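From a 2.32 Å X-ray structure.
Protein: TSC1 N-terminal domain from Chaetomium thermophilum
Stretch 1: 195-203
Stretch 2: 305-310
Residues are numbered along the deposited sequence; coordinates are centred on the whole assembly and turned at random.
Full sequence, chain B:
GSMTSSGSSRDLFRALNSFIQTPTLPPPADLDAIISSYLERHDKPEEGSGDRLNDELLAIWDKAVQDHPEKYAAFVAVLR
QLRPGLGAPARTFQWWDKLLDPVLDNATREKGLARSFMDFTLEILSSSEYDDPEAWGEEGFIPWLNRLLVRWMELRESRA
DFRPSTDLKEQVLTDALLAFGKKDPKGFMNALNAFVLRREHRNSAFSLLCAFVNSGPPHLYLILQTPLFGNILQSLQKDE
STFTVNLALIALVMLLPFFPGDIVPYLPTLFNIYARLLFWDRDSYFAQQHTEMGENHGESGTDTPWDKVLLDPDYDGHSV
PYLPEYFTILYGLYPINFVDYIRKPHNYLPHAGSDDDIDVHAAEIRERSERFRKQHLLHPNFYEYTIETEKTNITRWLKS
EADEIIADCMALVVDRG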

ATOM      1  N   PHE B 195     -34.723   0.257 -21.543  1.00 48.45           N
ATOM      2  CA  PHE B 195     -35.086   1.178 -20.474  1.00 47.25           C
ATOM      3  C   PHE B 195     -33.902   1.995 -19.972  1.00 59.84           C
ATOM      4  O   PHE B 195     -34.108   3.076 -19.410  1.00 60.90           O
ATOM      5  N   VAL B 196     -32.674   1.505 -20.156  1.00 58.73           N
ATOM      6  CA  VAL B 196     -31.504   2.304 -19.808  1.00 55.09           C
ATOM      7  C   VAL B 196     -31.352   3.476 -20.769  1.00 58.80           C
ATOM      8  O   VAL B 196     -30.901   4.559 -20.373  1.00 59.94           O
ATOM      9  N   LEU B 197     -31.740   3.295 -22.033  1.00 63.53           N
ATOM     10  CA  LEU B 197     -31.616   4.365 -23.016  1.00 65.03           C
ATOM     11  C   LEU B 197     -32.596   5.503 -22.768  1.00 64.13           C
ATOM     12  O   LEU B 197     -32.383   6.607 -23.280  1.00 71.39           O
ATOM     13  N   ARG B 198     -33.658   5.266 -22.004  1.00 69.75           N
ATOM     14  CA  ARG B 198     -34.603   6.319 -21.658  1.00 67.84           C
ATOM     15  C   ARG B 198     -34.167   6.991 -20.362  1.00 62.45           C
ATOM     16  O   ARG B 198     -33.953   6.319 -19.347  1.00 71.09           O
ATOM     17  N   ARG B 199     -34.033   8.319 -20.408  1.00 60.58           N
ATOM     18  CA  ARG B 199     -33.563   9.066 -19.244  1.00 69.37           C
ATOM     19  C   ARG B 199     -34.516   8.921 -18.065  1.00 66.79           C
ATOM     20  O   ARG B 199     -34.077   8.745 -16.921  1.00 63.23           O
ATOM     21  N   GLU B 200     -35.823   8.984 -18.322  1.00 68.76           N
ATOM     22  CA  GLU B 200     -36.812   8.871 -17.258  1.00 67.38           C
ATOM     23  C   GLU B 200     -36.848   7.488 -16.617  1.00 68.60           C
ATOM     24  O   GLU B 200     -37.494   7.326 -15.576  1.00 72.82           O
ATOM     25  N   HIS B 201     -36.176   6.496 -17.203  1.00 56.58           N
ATOM     26  CA  HIS B 201     -36.178   5.138 -16.679  1.00 54.48           C
ATOM     27  C   HIS B 201     -34.795   4.657 -16.260  1.00 55.18           C
ATOM     28  O   HIS B 201     -34.662   3.504 -15.835  1.00 56.80           O
ATOM     29  N   ARG B 202     -33.768   5.504 -16.364  1.00 46.75           N
ATOM     30  CA  ARG B 202     -32.397   5.045 -16.156  1.00 53.49           C
ATOM     31  C   ARG B 202     -32.117   4.700 -14.697  1.00 60.65           C
ATOM     32  O   ARG B 202     -31.458   3.694 -14.411  1.00 60.80           O
ATOM     33  N   ASN B 203     -32.591   5.527 -13.761  1.00 56.09           N
ATOM     34  CA  ASN B 203     -32.335   5.265 -12.347  1.00 47.47           C
ATOM     35  C   ASN B 203     -32.935   3.933 -11.914  1.00 54.92           C
ATOM     36  O   ASN B 203     -32.285   3.140 -11.222  1.00 65.66           O
ATOM     37  N   PRO B 305     -27.983   9.061 -30.504  1.00 83.71           N
ATOM     38  CA  PRO B 305     -27.390  10.012 -29.562  1.00 88.78           C
ATOM     39  C   PRO B 305     -27.358   9.454 -28.142  1.00 96.01           C
ATOM     40  O   PRO B 305     -26.951   8.310 -27.932  1.00103.80           O
ATOM     41  N   TRP B 306     -27.776  10.268 -27.177  1.00 84.16           N
ATOM     42  CA  TRP B 306     -27.816   9.849 -25.783  1.00 75.04           C
ATOM     43  C   TRP B 306     -28.656  10.854 -25.016  1.00 77.60           C
ATOM     44  O   TRP B 306     -28.414  12.060 -25.108  1.00 72.71           O
ATOM     45  N   ASP B 307     -29.638  10.357 -24.271  1.00 78.99           N
ATOM     46  CA  ASP B 307     -30.534  11.207 -23.494  1.00 68.03           C
ATOM     47  C   ASP B 307     -29.936  11.331 -22.101  1.00 79.01           C
ATOM     48  O   ASP B 307     -30.082  10.435 -21.266  1.00 85.96           O
ATOM     49  N   LYS B 308     -29.258  12.448 -21.850  1.00 78.19           N
ATOM     50  CA  LYS B 308     -28.564  12.641 -20.587  1.00 74.90           C
ATOM     51  C   LYS B 308     -29.549  12.880 -19.452  1.00 77.28           C
ATOM     52  O   LYS B 308     -30.586  13.525 -19.631  1.00 70.93           O
ATOM     53  N   VAL B 309     -29.211  12.367 -18.274  1.00 75.49           N
ATOM     54  CA  VAL B 309     -29.880  12.761 -17.043  1.00 74.30           C
ATOM     55  C   VAL B 309     -29.119  13.954 -16.480  1.00 68.36           C
ATOM     56  O   VAL B 309     -27.921  13.858 -16.189  1.00 65.53           O
ATOM     57  N   LEU B 310     -29.809  15.078 -16.328  1.00 63.97           N
ATOM     58  CA  LEU B 310     -29.164  16.301 -15.884  1.00 63.33           C
ATOM     59  C   LEU B 310     -28.976  16.281 -14.371  1.00 70.13           C
ATOM     60  O   LEU B 310     -29.490  15.411 -13.662  1.00 70.72           O
TER

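The shortest polar contacts centre on R202, whose CA-to-CB bond points toward the second stretch. Its guanidinium closes on the backbone carbonyl of D307 like a fork: R202 NH1 and R202 NH2 each lie 2.7 Å from D307 O, both with N-H...acceptor angles of 137°. The equal lengths and equal bent angles mean that the oxygen sits symmetrically between the two nitrogens, at the edge of the group and near its plane. The side chain reaches this position with chi1 and chi2 both t and chi3 m. It is steadied from its own stretch, because R202 NE donates to V196 O at 2.8 Å and 165°, nearly linear; weak bonds run from R202 NH2 to V196 O (3.3 Å) and to L197 O (3.4 Å). The arginine thus ties carbonyls of both stretches together.

The carboxylate of D307 (chi1 t), whose CA-to-CB bond also points toward its partner, forms two salt bridges. R198 starts away from the second stretch, but its chain (chi1 m, chi2 m, chi3 off-well at 96°) brings its end nearer, and R198 NH1 donates to D307 OD2 at 2.9 Å and 136°. The CA-to-CB bond of R199 points toward the second stretch, with chi1 and chi2 t and chi3 p. Its hydrogen bonds are weak: R199 NE lies 3.2 Å from D307 OD2 at 131° and 3.4 Å from D307 OD1 at 168°, so the better angle accompanies the longer distance. One carboxylate is therefore shared by two arginines, although like charge is also close, with E200 OE1 4.3 Å from D307 OD2.

Packing extends from these polar groups. W306 (chi1 t, chi2 -99°) sets out sideways, but its indole comes nearer and lies over one face of the R202 guanidinium, with R202 CZ 3.4 Å from W306 CZ2. Since D307 O approaches at the edge, the aromatic contact and the hydrogen bonds use different surfaces of the same group. L197 (chi1 m, chi2 t) adds an apolar contact, L197 CD2 to W306 CZ3 at 3.8 Å.

V309 (chi1 t), whose CA-to-CB bond is directed sideways, touches both R199 and R202: V309 CG2 is 3.7 Å from R199 CG, a contact with the aliphatic part of that chain, and 3.4 Å from R202 NH1. K308 contributes mainly backbone, with K308 O 3.2 Å from R199 CD, while its CA-to-CB bond points away (chi1 m). The nearest CA pair across the stretches, R199 and D307 at 5.6 Å, falls within this contact, which buries 472 Å² summed over both sides.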

ATOM      1  CB  PHE B 195     -35.725   0.414 -19.312  1.00 51.70           C
ATOM      2  CG  PHE B 195     -37.084  -0.143 -19.629  1.00 58.57           C
ATOM      3  CD1 PHE B 195     -37.223  -1.384 -20.230  1.00 60.41           C
ATOM      4  CD2 PHE B 195     -38.228   0.578 -19.323  1.00 55.92           C
ATOM      5  CE1 PHE B 195     -38.477  -1.891 -20.523  1.00 55.45           C
ATOM      6  CE2 PHE B 195     -39.483   0.074 -19.610  1.00 53.47           C
ATOM      7  CZ  PHE B 195     -39.606  -1.162 -20.210  1.00 51.37           C
ATOM      8  CB  VAL B 196     -30.244   1.417 -19.783  1.00 51.14           C
ATOM      9  CG1 VAL B 196     -29.007   2.245 -19.470  1.00 59.22           C
ATOM     10  CG2 VAL B 196     -30.408   0.303 -18.763  1.00 49.21           C
ATOM     11  CB  LEU B 197     -31.808   3.812 -24.429  1.00 58.99           C
ATOM     12  CG  LEU B 197     -30.708   2.877 -24.936  1.00 49.12           C
ATOM     13  CD1 LEU B 197     -31.112   2.239 -26.255  1.00 57.22           C
ATOM     14  CD2 LEU B 197     -29.400   3.636 -25.083  1.00 58.87           C
ATOM     15  CB  ARG B 198     -36.020   5.759 -21.520  1.00 72.20           C
ATOM     16  CG  ARG B 198     -36.667   5.353 -22.839  1.00 77.24           C
ATOM     17  CD  ARG B 198     -36.917   6.548 -23.757  1.00 89.44           C
ATOM     18  NE  ARG B 198     -35.850   6.735 -24.739  1.00100.11           N
ATOM     19  CZ  ARG B 198     -35.011   7.767 -24.754  1.00 96.36           C
ATOM     20  NH1 ARG B 198     -35.112   8.724 -23.841  1.00 96.53           N
ATOM     21  NH2 ARG B 198     -34.074   7.846 -25.688  1.00 82.71           N
ATOM     22  CB  ARG B 199     -33.384  10.538 -19.615  1.00 79.97           C
ATOM     23  CG  ARG B 199     -33.606  11.511 -18.471  1.00 81.53           C
ATOM     24  CD  ARG B 199     -33.634  12.940 -18.977  1.00 82.40           C
ATOM     25  NE  ARG B 199     -34.505  13.084 -20.139  1.00 77.22           N
ATOM     26  CZ  ARG B 199     -35.810  13.323 -20.071  1.00 89.27           C
ATOM     27  NH1 ARG B 199     -36.402  13.447 -18.891  1.00 92.42           N
ATOM     28  NH2 ARG B 199     -36.524  13.437 -21.183  1.00 93.07           N
ATOM     29  CB  GLU B 200     -38.202   9.234 -17.791  1.00 71.05           C
ATOM     30  CG  GLU B 200     -38.736   8.308 -18.877  1.00 75.83           C
ATOM     31  CD  GLU B 200     -38.214   8.656 -20.260  1.00 81.38           C
ATOM     32  OE1 GLU B 200     -37.359   9.561 -20.369  1.00 73.31           O
ATOM     33  OE2 GLU B 200     -38.662   8.025 -21.242  1.00 84.84           O
ATOM     34  CB  HIS B 201     -36.736   4.165 -17.728  1.00 59.16           C
ATOM     35  CG  HIS B 201     -38.190   4.356 -18.027  1.00 62.25           C
ATOM     36  ND1 HIS B 201     -39.089   4.825 -17.093  1.00 72.21           N
ATOM     37  CD2 HIS B 201     -38.901   4.142 -19.160  1.00 65.40           C
ATOM     38  CE1 HIS B 201     -40.291   4.891 -17.637  1.00 71.26           C
ATOM     39  NE2 HIS B 201     -40.205   4.481 -18.890  1.00 68.46           N
ATOM     40  CB  ARG B 202     -31.419   6.105 -16.655  1.00 50.27           C
ATOM     41  CG  ARG B 202     -29.981   5.640 -16.738  1.00 53.18           C
ATOM     42  CD  ARG B 202     -29.184   6.595 -17.601  1.00 47.70           C
ATOM     43  NE  ARG B 202     -29.757   6.682 -18.940  1.00 54.41           N
ATOM     44  CZ  ARG B 202     -29.695   7.761 -19.714  1.00 58.19           C
ATOM     45  NH1 ARG B 202     -29.081   8.853 -19.283  1.00 53.13           N
ATOM     46  NH2 ARG B 202     -30.250   7.746 -20.919  1.00 65.28           N
ATOM     47  CB  ASN B 203     -32.876   6.411 -11.491  1.00 53.57           C
ATOM     48  CG  ASN B 203     -32.031   7.668 -11.596  1.00 62.39           C
ATOM     49  OD1 ASN B 203     -30.876   7.619 -12.022  1.00 53.86           O
ATOM     50  ND2 ASN B 203     -32.602   8.800 -11.203  1.00 73.35           N
ATOM     51  CB  PRO B 305     -28.316  11.231 -29.661  1.00 89.92           C
ATOM     52  CG  PRO B 305     -28.936  11.123 -31.017  1.00 95.51           C
ATOM     53  CD  PRO B 305     -29.095   9.654 -31.270  1.00 94.51           C
ATOM     54  CB  TRP B 306     -26.408   9.752 -25.178  1.00 67.72           C
ATOM     55  CG  TRP B 306     -26.414   9.318 -23.737  1.00 62.20           C
ATOM     56  CD1 TRP B 306     -26.309  10.120 -22.632  1.00 65.84           C
ATOM     57  CD2 TRP B 306     -26.565   7.981 -23.246  1.00 54.67           C
ATOM     58  NE1 TRP B 306     -26.370   9.359 -21.487  1.00 65.70           N
ATOM     59  CE2 TRP B 306     -26.529   8.044 -21.838  1.00 56.08           C
ATOM     60  CE3 TRP B 306     -26.721   6.737 -23.862  1.00 52.72           C
ATOM     61  CZ2 TRP B 306     -26.643   6.908 -21.039  1.00 48.38           C
ATOM     62  CZ3 TRP B 306     -26.833   5.614 -23.069  1.00 58.36           C
ATOM     63  CH2 TRP B 306     -26.794   5.705 -21.673  1.00 52.96           C
ATOM     64  CB  ASP B 307     -31.937  10.611 -23.459  1.00 76.50           C
ATOM     65  CG  ASP B 307     -32.984  11.600 -22.989  1.00 80.28           C
ATOM     66  OD1 ASP B 307     -32.676  12.807 -22.943  1.00 78.26           O
ATOM     67  OD2 ASP B 307     -34.115  11.173 -22.672  1.00 82.38           O
ATOM     68  CB  LYS B 308     -27.601  13.824 -20.681  1.00 73.48           C
ATOM     69  CG  LYS B 308     -26.475  13.653 -21.684  1.00 75.21           C
ATOM     70  CD  LYS B 308     -25.422  14.738 -21.498  1.00 73.17           C
ATOM     71  CE  LYS B 308     -26.060  16.116 -21.369  1.00 75.63           C
ATOM     72  NZ  LYS B 308     -25.049  17.182 -21.120  1.00 83.13           N
ATOM     73  CB  VAL B 309     -29.928  11.605 -16.032  1.00 67.76           C
ATOM     74  CG1 VAL B 309     -30.609  12.055 -14.746  1.00 60.81           C
ATOM     75  CG2 VAL B 309     -30.640  10.406 -16.631  1.00 73.10           C
ATOM     76  CB  LEU B 310     -29.975  17.521 -16.317  1.00 69.46           C
ATOM     77  CG  LEU B 310     -30.356  17.556 -17.800  1.00 74.49           C
ATOM     78  CD1 LEU B 310     -31.195  18.785 -18.116  1.00 75.68           C
ATOM     79  CD2 LEU B 310     -29.117  17.497 -18.685  1.00 81.39           C
TER